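Local coordinates for eukaryotic Translation Initiation 4E (PDB 3HXI), which binds the 7-methylguanosine cap at the 5' end of messenger RNA and so probably helps to start translation in the parasite Schistosoma mansoni, at residues Lys74-Lys79 with Asp172-Thr177; Val125-Pro128 with Ser133-Ser136. One frame throughout, in Å; residues are numbered along the deposited sequence.

Contact 1 of 2, residues Lys74-Lys79 with Asp172-Thr177; sequences KWEDPK and DQRSQT. With GTG (7-methyl-guanosine-5'-triphosphate-5'-guanosine), chain C.
The Trp-75 indole lies between Arg-174 and the methylated guanine of the cap. CG of Arg-174 sits over one face of the six-membered ring in a CH-pi contact, 4.2 Å from its centroid, while the base covers the opposite face, its C6A 3.3 Å above the indole plane and displaced toward the rim. Farther out the guanidinium turns a face of its own to Trp-75, with CE3 3.5 Å from Arg-174 NH1. At the indole edge, Trp-75 NE1 donates to Gln-173 OE1 (2.9 Å); ring and amide are steeply inclined, 75° apart, and the donor stands well above the carbonyl plane. Gln-173 NE2 in turn binds Gln-168 O, which fixes the rotation of the amide. This is the cap-recognition site of the eIF4E fold, where two tryptophans characteristically sandwich the base; Trp-75 is one, and the other is probably Trp-29, which Lys-74 touches. The Glu-76 carboxylate, its chain bent at CB-CG (chi2 75°), reads the guanine edge, OE1 accepting from N1A of the cap at 2.9 Å. OE2 accepts a weak bond from N2A and forms a salt bridge with Arg-174 NH2 (3.0 Å), which meets it from above the carboxylate plane.

Contact 2 of 2, residues Val125-Pro128 with Ser133-Ser136; sequences VFQP and SKLS. With GTG (7-methyl-guanosine-5'-triphosphate-5'-guanosine), chain C.
The Phe-126 ring receives Leu-135 CD1 at its edge, near the ring plane, 3.4 Å from CD1 of the phenylalanine, while the backbone N of Pro-128 lies over one face, offset toward the rim. Phe-126 and Leu-135 form a non-hydrogen-bonded pair of the antiparallel hairpin made by strands 121-127 and 134-139, and their side chains pack toward helix 96-108, which backs the curved eIF4E sheet. Gln-127 and Lys-134, a hydrogen-bonded pair joined by N to O bonds in both directions, project from the other face, toward the cap. The flat amide of Gln-127, on a chain extended beyond CG (chi2 176°), directs NE2 to the phosphate oxygen O2A at 3.2 Å; the same nitrogen also binds Asp-63. Its OE1 lies 3.7 Å from Lys-134 CE and accepts from a water (2.7 Å) that donates its other proton to O2A and accepts from Lys-134 NZ. The lysine, bent at chi3 (-79°), brings NZ to O1B of the next phosphate, 2.8 Å away. A neutral amide and a probably charged ammonium thus hold neighbouring phosphates, and the shared water ties both to O2A; the lysine would offset part of the negative charge of the triphosphate bridge.

Contacts 1 and 2 take hold of different parts of one cap molecule: the first the methylated guanine, the second the phosphates. Their centres are 16 Å apart and their nearest atoms about 7 Å, so GTG spans the distance. Along the chain, residues 74-79 come first, both strands of contact 2 follow, and 172-177 come last. The hairpin of contact 2 is central in the antiparallel sheet, whereas contact 1 joins the loop leading to helix 78-81 with helix 170-175, farther from the chain centre. Strand 84-89, next to 134-139 in the sheet, touches both contacts through Arg-85, which meets Gln-173, Gln-127 and Ser-136. Residues 74-76 and the hairpin hold the cap directly, while 172-177 braces Trp-75 and Glu-76.

Contact 1 of 2, residues Lys74-Lys79 with Asp172-Thr177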
ATOM      1  N   LYS A  74      -3.420  -2.969  10.530  1.00 22.30           N
ATOM      2  CA  LYS A  74      -4.631  -3.735  10.781  1.00 23.13           C
ATOM      3  C   LYS A  74      -5.797  -2.790  11.003  1.00 21.30           C
ATOM      4  O   LYS A  74      -5.593  -1.621  11.354  1.00 21.43           O
ATOM      5  CB  LYS A  74      -4.454  -4.716  11.961  1.00 22.96           C
ATOM      6  CG  LYS A  74      -4.234  -4.076  13.328  1.00 26.81           C
ATOM      7  CD  LYS A  74      -3.605  -5.071  14.336  1.00 27.48           C
ATOM      8  CE  LYS A  74      -4.635  -5.994  15.006  1.00 32.75           C
ATOM      9  NZ  LYS A  74      -4.188  -6.436  16.381  1.00 32.85           N
ATOM     10  N   TRP A  75      -7.016  -3.282  10.771  1.00 21.21           N
ATOM     11  CA  TRP A  75      -8.195  -2.429  10.807  1.00 21.42           C
ATOM     12  C   TRP A  75      -8.326  -1.783  12.174  1.00 22.58           C
ATOM     13  O   TRP A  75      -8.843  -0.658  12.305  1.00 22.75           O
ATOM     14  CB  TRP A  75      -9.468  -3.237  10.544  1.00 21.19           C
ATOM     15  CG  TRP A  75      -9.584  -3.858   9.164  1.00 21.81           C
ATOM     16  CD1 TRP A  75      -9.249  -3.292   7.966  1.00 22.37           C
ATOM     17  CD2 TRP A  75     -10.119  -5.151   8.865  1.00 21.39           C
ATOM     18  NE1 TRP A  75      -9.505  -4.173   6.935  1.00 23.27           N
ATOM     19  CE2 TRP A  75     -10.057  -5.315   7.458  1.00 21.66           C
ATOM     20  CE3 TRP A  75     -10.659  -6.181   9.645  1.00 20.32           C
ATOM     21  CZ2 TRP A  75     -10.502  -6.465   6.823  1.00 21.97           C
ATOM     22  CZ3 TRP A  75     -11.112  -7.336   9.006  1.00 22.64           C
ATOM     23  CH2 TRP A  75     -11.025  -7.471   7.610  1.00 22.02           C
ATOM     24  N   GLU A  76      -7.854  -2.507  13.186  1.00 23.56           N
ATOM     25  CA  GLU A  76      -8.059  -2.121  14.591  1.00 25.11           C
ATOM     26  C   GLU A  76      -7.358  -0.822  15.037  1.00 25.44           C
ATOM     27  O   GLU A  76      -7.760  -0.216  16.053  1.00 26.42           O
ATOM     28  CB  GLU A  76      -7.734  -3.302  15.515  1.00 25.60           C
ATOM     29  CG  GLU A  76      -8.763  -4.448  15.423  1.00 26.39           C
ATOM     30  CD  GLU A  76      -8.663  -5.303  14.152  1.00 30.03           C
ATOM     31  OE1 GLU A  76      -7.592  -5.369  13.507  1.00 25.56           O
ATOM     32  OE2 GLU A  76      -9.691  -5.917  13.796  1.00 33.95           O
ATOM     33  N   ASP A  77      -6.346  -0.388  14.277  1.00 24.04           N
ATOM     34  CA  ASP A  77      -5.640   0.875  14.526  1.00 23.65           C
ATOM     35  C   ASP A  77      -6.554   2.087  14.376  1.00 23.73           C
ATOM     36  O   ASP A  77      -7.348   2.136  13.431  1.00 22.44           O
ATOM     37  CB  ASP A  77      -4.450   1.009  13.569  1.00 23.61           C
ATOM     38  CG  ASP A  77      -3.461   2.078  14.014  1.00 21.87           C
ATOM     39  OD1 ASP A  77      -2.446   1.711  14.616  1.00 22.03           O
ATOM     40  OD2 ASP A  77      -3.700   3.272  13.765  1.00 24.10           O
ATOM     41  N   PRO A  78      -6.444   3.072  15.305  1.00 25.00           N
ATOM     42  CA  PRO A  78      -7.305   4.267  15.301  1.00 24.99           C
ATOM     43  C   PRO A  78      -7.259   4.976  13.960  1.00 24.64           C
ATOM     44  O   PRO A  78      -8.276   5.500  13.495  1.00 25.22           O
ATOM     45  CB  PRO A  78      -6.683   5.166  16.383  1.00 25.81           C
ATOM     46  CG  PRO A  78      -5.948   4.240  17.272  1.00 26.30           C
ATOM     47  CD  PRO A  78      -5.488   3.088  16.435  1.00 24.88           C
ATOM     48  N   LYS A  79      -6.092   4.963  13.325  1.00 24.69           N
ATOM     49  CA  LYS A  79      -5.921   5.606  12.022  1.00 23.71           C
ATOM     50  C   LYS A  79      -6.530   4.804  10.862  1.00 23.13           C
ATOM     51  O   LYS A  79      -6.738   5.353   9.785  1.00 22.09           O
ATOM     52  CB  LYS A  79      -4.444   5.904  11.752  1.00 23.91           C
ATOM     53  CG  LYS A  79      -3.810   6.911  12.722  1.00 25.61           C
ATOM     54  CD  LYS A  79      -4.194   8.329  12.412  1.00 28.70           C
ATOM     55  CE  LYS A  79      -3.617   8.779  11.074  1.00 31.56           C
ATOM     56  NZ  LYS A  79      -4.237  10.074  10.673  1.00 33.83           N
ATOM     57  N   ASP A 172     -17.046  -2.505   5.105  1.00 28.76           N
ATOM     58  CA  ASP A 172     -17.267  -3.431   3.993  1.00 28.95           C
ATOM     59  C   ASP A 172     -16.201  -4.520   3.909  1.00 28.25           C
ATOM     60  O   ASP A 172     -16.507  -5.654   3.534  1.00 29.46           O
ATOM     61  CB  ASP A 172     -17.354  -2.677   2.657  1.00 28.93           C
ATOM     62  CG  ASP A 172     -18.546  -1.726   2.589  1.00 30.88           C
ATOM     63  OD1 ASP A 172     -19.498  -1.865   3.386  1.00 34.74           O
ATOM     64  OD2 ASP A 172     -18.522  -0.814   1.749  1.00 33.28           O
ATOM     65  N   GLN A 173     -14.952  -4.173   4.233  1.00 27.15           N
ATOM     66  CA  GLN A 173     -13.858  -5.150   4.274  1.00 25.78           C
ATOM     67  C   GLN A 173     -14.112  -6.200   5.360  1.00 27.07           C
ATOM     68  O   GLN A 173     -13.957  -7.393   5.124  1.00 26.64           O
ATOM     69  CB  GLN A 173     -12.511  -4.463   4.523  1.00 25.64           C
ATOM     70  CG  GLN A 173     -12.026  -3.549   3.396  1.00 22.71           C
ATOM     71  CD  GLN A 173     -10.713  -2.856   3.737  1.00 22.13           C
ATOM     72  OE1 GLN A 173      -9.762  -3.491   4.151  1.00 20.66           O
ATOM     73  NE2 GLN A 173     -10.675  -1.550   3.584  1.00 18.03           N
ATOM     74  N   ARG A 174     -14.513  -5.746   6.542  1.00 28.56           N
ATOM     75  CA  ARG A 174     -14.813  -6.637   7.663  1.00 31.35           C
ATOM     76  C   ARG A 174     -15.856  -7.684   7.304  1.00 32.60           C
ATOM     77  O   ARG A 174     -15.727  -8.864   7.667  1.00 33.95           O
ATOM     78  CB  ARG A 174     -15.316  -5.840   8.866  1.00 31.09           C
ATOM     79  CG  ARG A 174     -14.292  -4.884   9.461  1.00 33.16           C
ATOM     80  CD  ARG A 174     -14.826  -4.271  10.755  1.00 37.47           C
ATOM     81  NE  ARG A 174     -13.750  -3.841  11.640  1.00 38.29           N
ATOM     82  CZ  ARG A 174     -12.955  -4.674  12.307  1.00 38.99           C
ATOM     83  NH1 ARG A 174     -13.107  -5.987  12.188  1.00 42.85           N
ATOM     84  NH2 ARG A 174     -12.006  -4.196  13.096  1.00 40.63           N
ATOM     85  N   SER A 175     -16.872  -7.253   6.563  1.00 33.88           N
ATOM     86  CA  SER A 175     -18.050  -8.073   6.312  1.00 34.86           C
ATOM     87  C   SER A 175     -17.924  -8.915   5.039  1.00 34.91           C
ATOM     88  O   SER A 175     -18.786  -9.746   4.760  1.00 35.42           O
ATOM     89  CB  SER A 175     -19.289  -7.185   6.265  1.00 34.37           C
ATOM     90  OG  SER A 175     -19.308  -6.420   5.068  1.00 36.51           O
ATOM     91  N   GLN A 176     -16.833  -8.716   4.296  1.00 35.43           N
ATOM     92  CA  GLN A 176     -16.562  -9.453   3.058  1.00 35.40           C
ATOM     93  C   GLN A 176     -16.242 -10.925   3.319  1.00 35.02           C
ATOM     94  O   GLN A 176     -15.461 -11.246   4.207  1.00 34.25           O
ATOM     95  CB  GLN A 176     -15.398  -8.806   2.309  1.00 36.10           C
ATOM     96  CG  GLN A 176     -15.372  -9.088   0.827  1.00 39.51           C
ATOM     97  CD  GLN A 176     -14.694  -7.980   0.050  1.00 44.93           C
ATOM     98  OE1 GLN A 176     -13.702  -7.392   0.510  1.00 45.30           O
ATOM     99  NE2 GLN A 176     -15.227  -7.677  -1.136  1.00 44.80           N
ATOM    100  N   THR A 177     -16.845 -11.810   2.530  1.00 34.08           N
ATOM    101  CA  THR A 177     -16.667 -13.243   2.721  1.00 33.85           C
ATOM    102  C   THR A 177     -15.513 -13.691   1.854  1.00 33.67           C
ATOM    103  O   THR A 177     -15.434 -13.319   0.689  1.00 34.11           O
ATOM    104  CB  THR A 177     -17.959 -14.023   2.364  1.00 34.33           C
ATOM    105  OG1 THR A 177     -19.051 -13.514   3.143  1.00 34.98           O
ATOM    106  CG2 THR A 177     -17.800 -15.512   2.639  1.00 33.91           C
TER
HETATM  107  PA  GTG C 501      -7.743 -11.135   3.067  1.00 21.25           P
HETATM  108  O1A GTG C 501      -6.453 -11.908   3.128  1.00 20.05           O
HETATM  109  O2A GTG C 501      -7.771  -9.651   2.772  1.00 23.21           O
HETATM  110  O3A GTG C 501      -8.824 -11.819   2.097  1.00 21.39           O
HETATM  111  PB  GTG C 501      -8.637 -12.976   1.022  1.00 22.28           P
HETATM  112  O1B GTG C 501      -7.535 -12.647   0.046  1.00 21.88           O
HETATM  113  O2B GTG C 501     -10.041 -13.266   0.500  1.00 20.60           O
HETATM  114  O3B GTG C 501      -8.238 -14.205   1.979  1.00 20.52           O
HETATM  115  N9A GTG C 501      -8.190  -9.883   8.258  1.00 21.80           N
HETATM  116  C8A GTG C 501      -7.713  -9.191   7.218  1.00 20.77           C
HETATM  117  N7A GTG C 501      -7.328  -7.969   7.650  1.00 20.35           N
HETATM  118  C7X GTG C 501      -6.743  -6.931   6.765  1.00 20.75           C
HETATM  119  C5A GTG C 501      -7.573  -7.914   8.961  1.00 20.56           C
HETATM  120  C6A GTG C 501      -7.371  -6.894   9.899  1.00 22.64           C
HETATM  121  O6A GTG C 501      -6.880  -5.780   9.602  1.00 20.99           O
HETATM  122  N1A GTG C 501      -7.747  -7.131  11.180  1.00 22.15           N
HETATM  123  C2A GTG C 501      -8.280  -8.345  11.529  1.00 22.57           C
HETATM  124  N2A GTG C 501      -8.655  -8.607  12.794  1.00 22.37           N
HETATM  125  N3A GTG C 501      -8.467  -9.327  10.619  1.00 21.59           N
HETATM  126  C4A GTG C 501      -8.109  -9.119   9.340  1.00 21.15           C
HETATM  127  O5D GTG C 501      -8.417 -11.300   4.490  1.00 21.02           O
HETATM  128  C5D GTG C 501      -8.685 -12.610   4.980  1.00 20.59           C
HETATM  129  C4D GTG C 501      -9.206 -12.515   6.396  1.00 21.64           C
HETATM  130  O4D GTG C 501      -8.159 -12.040   7.231  1.00 20.99           O
HETATM  131  C3D GTG C 501     -10.342 -11.528   6.572  1.00 23.31           C
HETATM  132  O3D GTG C 501     -11.593 -12.105   6.203  1.00 22.81           O
HETATM  133  C2D GTG C 501     -10.243 -11.217   8.046  1.00 23.34           C
HETATM  134  O2D GTG C 501     -10.872 -12.260   8.807  1.00 23.97           O
HETATM  135  C1D GTG C 501      -8.737 -11.261   8.278  1.00 22.42           C
HETATM  136  PG  GTG C 501      -7.719 -15.659   1.530  1.00 21.25           P
HETATM  137  O1G GTG C 501      -7.156 -15.685   0.145  1.00 21.42           O
HETATM  138  O2G GTG C 501      -8.771 -16.677   1.932  1.00 22.85           O
HETATM  139  O5E GTG C 501      -6.504 -15.821   2.569  1.00 22.25           O
HETATM  140  C5E GTG C 501      -5.301 -15.075   2.390  1.00 20.85           C
HETATM  141  C4E GTG C 501      -4.284 -15.479   3.437  1.00 22.56           C
HETATM  142  O4E GTG C 501      -4.792 -15.135   4.729  1.00 21.11           O
HETATM  143  C3E GTG C 501      -4.037 -16.976   3.477  1.00 23.30           C
HETATM  144  O3E GTG C 501      -2.698 -17.166   3.966  1.00 24.31           O
HETATM  145  C2E GTG C 501      -5.003 -17.492   4.534  1.00 22.62           C
HETATM  146  O2E GTG C 501      -4.565 -18.717   5.144  1.00 22.59           O
HETATM  147  C1E GTG C 501      -4.970 -16.330   5.516  1.00 24.52           C
HETATM  148  N9B GTG C 501      -6.170 -16.105   6.346  1.00 24.29           N
HETATM  149  C8B GTG C 501      -7.376 -15.834   5.600  1.00 26.24           C
HETATM  150  N7B GTG C 501      -8.328 -15.613   6.685  1.00 26.72           N
HETATM  151  C5B GTG C 501      -7.659 -15.718   7.873  1.00 26.85           C
HETATM  152  C6B GTG C 501      -8.073 -15.589   9.281  1.00 27.70           C
HETATM  153  O6B GTG C 501      -9.282 -15.320   9.516  1.00 26.90           O
HETATM  154  N1B GTG C 501      -7.131 -15.783  10.247  1.00 26.77           N
HETATM  155  C2B GTG C 501      -5.821 -16.077   9.942  1.00 27.23           C
HETATM  156  N2B GTG C 501      -4.894 -16.258  10.916  1.00 26.10           N
HETATM  157  N3B GTG C 501      -5.377 -16.205   8.668  1.00 26.54           N
HETATM  158  C4B GTG C 501      -6.236 -16.027   7.644  1.00 25.36           C

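Contact 2 of 2, residues Val125-Pro128 with Ser133-Ser136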
ATOM      1  N   VAL A 125      -0.544  -2.467   0.571  1.00 14.62           N
ATOM      2  CA  VAL A 125      -0.608  -3.918   0.795  1.00 14.54           C
ATOM      3  C   VAL A 125      -0.521  -4.641  -0.550  1.00 15.70           C
ATOM      4  O   VAL A 125      -1.234  -4.285  -1.484  1.00 17.34           O
ATOM      5  CB  VAL A 125      -1.937  -4.333   1.469  1.00 13.23           C
ATOM      6  CG1 VAL A 125      -1.913  -5.827   1.891  1.00 14.27           C
ATOM      7  CG2 VAL A 125      -2.259  -3.447   2.679  1.00 14.62           C
ATOM      8  N   PHE A 126       0.344  -5.643  -0.625  1.00 15.11           N
ATOM      9  CA  PHE A 126       0.389  -6.547  -1.754  1.00 16.28           C
ATOM     10  C   PHE A 126      -0.044  -7.949  -1.339  1.00 16.70           C
ATOM     11  O   PHE A 126       0.509  -8.517  -0.407  1.00 17.13           O
ATOM     12  CB  PHE A 126       1.794  -6.620  -2.343  1.00 15.79           C
ATOM     13  CG  PHE A 126       1.875  -7.554  -3.509  1.00 16.70           C
ATOM     14  CD1 PHE A 126       1.044  -7.359  -4.606  1.00 16.43           C
ATOM     15  CD2 PHE A 126       2.703  -8.673  -3.469  1.00 18.32           C
ATOM     16  CE1 PHE A 126       1.082  -8.243  -5.702  1.00 18.44           C
ATOM     17  CE2 PHE A 126       2.744  -9.568  -4.543  1.00 18.05           C
ATOM     18  CZ  PHE A 126       1.950  -9.347  -5.663  1.00 16.03           C
ATOM     19  N   GLN A 127      -1.034  -8.492  -2.039  1.00 17.16           N
ATOM     20  CA  GLN A 127      -1.606  -9.800  -1.709  1.00 16.02           C
ATOM     21  C   GLN A 127      -1.597 -10.701  -2.947  1.00 17.13           C
ATOM     22  O   GLN A 127      -2.455 -10.589  -3.814  1.00 17.56           O
ATOM     23  CB  GLN A 127      -3.024  -9.653  -1.155  1.00 16.86           C
ATOM     24  CG  GLN A 127      -3.077  -8.802   0.099  1.00 17.87           C
ATOM     25  CD  GLN A 127      -4.487  -8.589   0.577  1.00 19.55           C
ATOM     26  OE1 GLN A 127      -5.309  -7.998  -0.129  1.00 20.77           O
ATOM     27  NE2 GLN A 127      -4.786  -9.086   1.772  1.00 19.49           N
ATOM     28  N   PRO A 128      -0.604 -11.594  -3.037  1.00 17.61           N
ATOM     29  CA  PRO A 128      -0.585 -12.547  -4.150  1.00 18.33           C
ATOM     30  C   PRO A 128      -1.620 -13.659  -3.937  1.00 18.25           C
ATOM     31  O   PRO A 128      -1.666 -14.282  -2.876  1.00 18.19           O
ATOM     32  CB  PRO A 128       0.841 -13.101  -4.113  1.00 17.68           C
ATOM     33  CG  PRO A 128       1.230 -12.999  -2.679  1.00 18.30           C
ATOM     34  CD  PRO A 128       0.546 -11.760  -2.139  1.00 17.37           C
ATOM     35  N   SER A 133      -4.362 -11.498  -7.931  1.00 19.80           N
ATOM     36  CA  SER A 133      -3.636 -10.792  -6.876  1.00 18.84           C
ATOM     37  C   SER A 133      -4.255  -9.409  -6.685  1.00 17.78           C
ATOM     38  O   SER A 133      -5.048  -8.952  -7.517  1.00 15.25           O
ATOM     39  CB  SER A 133      -2.129 -10.707  -7.221  1.00 18.85           C
ATOM     40  OG  SER A 133      -1.524 -12.008  -7.281  1.00 18.26           O
ATOM     41  N   LYS A 134      -3.937  -8.773  -5.554  1.00 17.59           N
ATOM     42  CA  LYS A 134      -4.549  -7.505  -5.199  1.00 17.97           C
ATOM     43  C   LYS A 134      -3.481  -6.580  -4.632  1.00 18.07           C
ATOM     44  O   LYS A 134      -2.621  -7.017  -3.863  1.00 17.48           O
ATOM     45  CB  LYS A 134      -5.639  -7.715  -4.146  1.00 18.06           C
ATOM     46  CG  LYS A 134      -6.829  -8.564  -4.621  1.00 19.08           C
ATOM     47  CD  LYS A 134      -7.759  -8.855  -3.474  1.00 18.53           C
ATOM     48  CE  LYS A 134      -7.212  -9.997  -2.574  1.00 19.68           C
ATOM     49  NZ  LYS A 134      -8.293 -10.544  -1.696  1.00 20.63           N
ATOM     50  N   LEU A 135      -3.537  -5.309  -5.014  1.00 17.70           N
ATOM     51  CA  LEU A 135      -2.750  -4.276  -4.340  1.00 18.30           C
ATOM     52  C   LEU A 135      -3.763  -3.316  -3.743  1.00 18.20           C
ATOM     53  O   LEU A 135      -4.810  -3.086  -4.348  1.00 18.12           O
ATOM     54  CB  LEU A 135      -1.856  -3.516  -5.319  1.00 17.66           C
ATOM     55  CG  LEU A 135      -0.455  -4.035  -5.661  1.00 20.00           C
ATOM     56  CD1 LEU A 135      -0.548  -5.177  -6.691  1.00 20.85           C
ATOM     57  CD2 LEU A 135       0.418  -2.909  -6.232  1.00 18.58           C
ATOM     58  N   SER A 136      -3.446  -2.744  -2.591  1.00 17.19           N
ATOM     59  CA  SER A 136      -4.381  -1.864  -1.895  1.00 17.33           C
ATOM     60  C   SER A 136      -3.602  -0.691  -1.332  1.00 17.67           C
ATOM     61  O   SER A 136      -2.439  -0.838  -0.978  1.00 17.08           O
ATOM     62  CB  SER A 136      -5.029  -2.607  -0.726  1.00 18.77           C
ATOM     63  OG  SER A 136      -5.972  -3.556  -1.171  1.00 23.98           O
TER
HETATM   64  PA  GTG C 501      -7.743 -11.135   3.067  1.00 21.25           P
HETATM   65  O1A GTG C 501      -6.453 -11.908   3.128  1.00 20.05           O
HETATM   66  O2A GTG C 501      -7.771  -9.651   2.772  1.00 23.21           O
HETATM   67  O3A GTG C 501      -8.824 -11.819   2.097  1.00 21.39           O
HETATM   68  PB  GTG C 501      -8.637 -12.976   1.022  1.00 22.28           P
HETATM   69  O1B GTG C 501      -7.535 -12.647   0.046  1.00 21.88           O
HETATM   70  O2B GTG C 501     -10.041 -13.266   0.500  1.00 20.60           O
HETATM   71  O3B GTG C 501      -8.238 -14.205   1.979  1.00 20.52           O
HETATM   72  N9A GTG C 501      -8.190  -9.883   8.258  1.00 21.80           N
HETATM   73  C8A GTG C 501      -7.713  -9.191   7.218  1.00 20.77           C
HETATM   74  N7A GTG C 501      -7.328  -7.969   7.650  1.00 20.35           N
HETATM   75  C7X GTG C 501      -6.743  -6.931   6.765  1.00 20.75           C
HETATM   76  C5A GTG C 501      -7.573  -7.914   8.961  1.00 20.56           C
HETATM   77  C6A GTG C 501      -7.371  -6.894   9.899  1.00 22.64           C
HETATM   78  O6A GTG C 501      -6.880  -5.780   9.602  1.00 20.99           O
HETATM   79  N1A GTG C 501      -7.747  -7.131  11.180  1.00 22.15           N
HETATM   80  C2A GTG C 501      -8.280  -8.345  11.529  1.00 22.57           C
HETATM   81  N2A GTG C 501      -8.655  -8.607  12.794  1.00 22.37           N
HETATM   82  N3A GTG C 501      -8.467  -9.327  10.619  1.00 21.59           N
HETATM   83  C4A GTG C 501      -8.109  -9.119   9.340  1.00 21.15           C
HETATM   84  O5D GTG C 501      -8.417 -11.300   4.490  1.00 21.02           O
HETATM   85  C5D GTG C 501      -8.685 -12.610   4.980  1.00 20.59           C
HETATM   86  C4D GTG C 501      -9.206 -12.515   6.396  1.00 21.64           C
HETATM   87  O4D GTG C 501      -8.159 -12.040   7.231  1.00 20.99           O
HETATM   88  C3D GTG C 501     -10.342 -11.528   6.572  1.00 23.31           C
HETATM   89  O3D GTG C 501     -11.593 -12.105   6.203  1.00 22.81           O
HETATM   90  C2D GTG C 501     -10.243 -11.217   8.046  1.00 23.34           C
HETATM   91  O2D GTG C 501     -10.872 -12.260   8.807  1.00 23.97           O
HETATM   92  C1D GTG C 501      -8.737 -11.261   8.278  1.00 22.42           C
HETATM   93  PG  GTG C 501      -7.719 -15.659   1.530  1.00 21.25           P
HETATM   94  O1G GTG C 501      -7.156 -15.685   0.145  1.00 21.42           O
HETATM   95  O2G GTG C 501      -8.771 -16.677   1.932  1.00 22.85           O
HETATM   96  O5E GTG C 501      -6.504 -15.821   2.569  1.00 22.25           O
HETATM   97  C5E GTG C 501      -5.301 -15.075   2.390  1.00 20.85           C
HETATM   98  C4E GTG C 501      -4.284 -15.479   3.437  1.00 22.56           C
HETATM   99  O4E GTG C 501      -4.792 -15.135   4.729  1.00 21.11           O
HETATM  100  C3E GTG C 501      -4.037 -16.976   3.477  1.00 23.30           C
HETATM  101  O3E GTG C 501      -2.698 -17.166   3.966  1.00 24.31           O
HETATM  102  C2E GTG C 501      -5.003 -17.492   4.534  1.00 22.62           C
HETATM  103  O2E GTG C 501      -4.565 -18.717   5.144  1.00 22.59           O
HETATM  104  C1E GTG C 501      -4.970 -16.330   5.516  1.00 24.52           C
HETATM  105  N9B GTG C 501      -6.170 -16.105   6.346  1.00 24.29           N
HETATM  106  C8B GTG C 501      -7.376 -15.834   5.600  1.00 26.24           C
HETATM  107  N7B GTG C 501      -8.328 -15.613   6.685  1.00 26.72           N
HETATM  108  C5B GTG C 501      -7.659 -15.718   7.873  1.00 26.85           C
HETATM  109  C6B GTG C 501      -8.073 -15.589   9.281  1.00 27.70           C
HETATM  110  O6B GTG C 501      -9.282 -15.320   9.516  1.00 26.90           O
HETATM  111  N1B GTG C 501      -7.131 -15.783  10.247  1.00 26.77           N
HETATM  112  C2B GTG C 501      -5.821 -16.077   9.942  1.00 27.23           C
HETATM  113  N2B GTG C 501      -4.894 -16.258  10.916  1.00 26.10           N
HETATM  114  N3B GTG C 501      -5.377 -16.205   8.668  1.00 26.54           N
HETATM  115  C4B GTG C 501      -6.236 -16.027   7.644  1.00 25.36           C
HETATM  116  O   HOH W   1      -4.185  -5.803  -1.255  1.00 20.82           O
HETATM  117  O   HOH W   2      -7.939  -8.454   0.319  1.00 23.82           O